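Local coordinates for protein phosphatase 2C (Toxoplasma gondii, PDB 3D8K) that probably removes phosphate from phosphoserine and phosphothreonine residues of other proteins, as a manganese- or magnesium-dependent phosphatase of the PP2C family, at residues S196-K199 / E200-V204. Numbering follows the deposited sequence.
Sequences SSHK and ERHRV. With SO4 (sulfate ion), chain G.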
# COMPACT_ATOMS: atom_id res chain seq x y z
N SER C 196 -6.24 -41.03 31.31
CA SER C 196 -4.97 -41.14 32.00
C SER C 196 -4.74 -39.92 32.87
O SER C 196 -4.02 -40.00 33.86
CB SER C 196 -3.82 -41.27 31.01
OG SER C 196 -3.78 -42.56 30.43
N SER C 197 -5.35 -38.80 32.50
CA SER C 197 -5.17 -37.56 33.26
C SER C 197 -5.95 -37.53 34.57
O SER C 197 -7.15 -37.26 34.57
CB SER C 197 -5.58 -36.36 32.40
OG SER C 197 -5.60 -35.18 33.18
N HIS C 198 -5.27 -37.79 35.68
CA HIS C 198 -5.92 -37.79 36.98
C HIS C 198 -6.92 -36.66 37.10
O HIS C 198 -8.04 -36.87 37.58
CB HIS C 198 -4.89 -37.67 38.11
CG HIS C 198 -5.51 -37.67 39.48
ND1 HIS C 198 -6.26 -38.73 39.97
CD2 HIS C 198 -5.53 -36.72 40.45
CE1 HIS C 198 -6.70 -38.43 41.18
NE2 HIS C 198 -6.27 -37.22 41.50
N LYS C 199 -6.55 -35.46 36.67
CA LYS C 199 -7.46 -34.33 36.77
C LYS C 199 -8.70 -34.49 35.87
O LYS C 199 -9.83 -34.28 36.32
CB LYS C 199 -6.74 -33.02 36.44
CG LYS C 199 -5.68 -32.62 37.47
CD LYS C 199 -6.27 -31.90 38.69
CE LYS C 199 -6.85 -30.54 38.29
NZ LYS C 199 -7.42 -29.79 39.45
N GLU C 200 -8.48 -34.87 34.61
CA GLU C 200 -9.59 -35.04 33.68
C GLU C 200 -10.58 -36.10 34.12
O GLU C 200 -11.78 -35.85 34.24
CB GLU C 200 -9.04 -35.38 32.30
CG GLU C 200 -8.40 -34.21 31.63
CD GLU C 200 -9.37 -33.07 31.46
OE1 GLU C 200 -10.37 -33.26 30.75
OE2 GLU C 200 -9.15 -31.99 32.04
N ARG C 201 -10.07 -37.29 34.35
CA ARG C 201 -10.86 -38.42 34.79
C ARG C 201 -11.62 -37.98 36.04
O ARG C 201 -12.77 -38.35 36.26
CB ARG C 201 -9.91 -39.57 35.12
CG ARG C 201 -10.56 -40.90 35.42
CD ARG C 201 -9.68 -41.70 36.39
NE ARG C 201 -8.26 -41.67 36.05
CZ ARG C 201 -7.31 -41.14 36.83
NH1 ARG C 201 -7.64 -40.59 37.99
NH2 ARG C 201 -6.05 -41.16 36.44
N HIS C 202 -10.98 -37.17 36.87
CA HIS C 202 -11.63 -36.72 38.08
C HIS C 202 -12.77 -35.75 37.78
O HIS C 202 -13.89 -35.94 38.24
CB HIS C 202 -10.63 -36.07 39.02
CG HIS C 202 -11.11 -36.02 40.43
ND1 HIS C 202 -12.23 -35.31 40.81
CD2 HIS C 202 -10.69 -36.67 41.54
CE1 HIS C 202 -12.48 -35.52 42.09
NE2 HIS C 202 -11.56 -36.34 42.56
N ARG C 203 -12.48 -34.70 37.01
CA ARG C 203 -13.50 -33.72 36.65
C ARG C 203 -14.73 -34.42 36.12
O ARG C 203 -15.82 -34.29 36.67
CB ARG C 203 -12.97 -32.77 35.56
CG ARG C 203 -14.06 -31.86 34.99
CD ARG C 203 -13.51 -30.85 34.00
NE ARG C 203 -12.93 -31.50 32.83
CZ ARG C 203 -13.65 -32.15 31.92
NH1 ARG C 203 -14.96 -32.23 32.05
NH2 ARG C 203 -13.05 -32.74 30.89
N VAL C 204 -14.55 -35.17 35.04
CA VAL C 204 -15.64 -35.90 34.40
C VAL C 204 -16.44 -36.76 35.36
O VAL C 204 -17.66 -36.62 35.45
CB VAL C 204 -15.12 -36.81 33.26
CG1 VAL C 204 -16.26 -37.61 32.68
CG2 VAL C 204 -14.45 -35.98 32.18
S SO4 G . -10.04 -42.47 39.75
O1 SO4 G . -11.44 -42.45 40.21
O2 SO4 G . -9.18 -42.92 40.86
O3 SO4 G . -9.91 -43.40 38.62
O4 SO4 G . -9.66 -41.11 39.34
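S197 OG accepts a hydrogen bond from E200 N (3.2 Å, N-H...O angle 167°), the near-straight geometry of an N-cap at the start of helix 198-206. A chi1 of 172° sets OG of S197 opposite the backbone N and beside the carbonyl carbon, within reach of E200 N, and S197 CB packs on E200 CB and CG. The same residue starts the helical ladder, S197 O taking R201 N at 2.9 Å; H198 O and K199 O accept from H202 N and R203 N. On the outer surface R201 NH1 donates to H198 ND1 over 3.0 Å. H198 ND1 lies near the guanidinium plane of R201, but NH1 is tilted from the imidazole plane; the two planes are 51° apart. The edge of H202 points to the face of H198, offset, with ring centroids 5.9 Å apart. A sulfate, probably from the crystallisation liquor, sits beside R201 NH1, but its placement is doubtful, since it also clashes with R201 CD. On the flank facing T227, E200 and R203 form a salt bridge. T227 probably positions this pair, its OG1 bonding E200 OE1 and its O bonding R203 NH2, while L247 O holds R203 NH1. Within the salt bridge, R203 NH2 meets E200 OE1 at 2.7 Å, syn but tilted from the carboxylate plane.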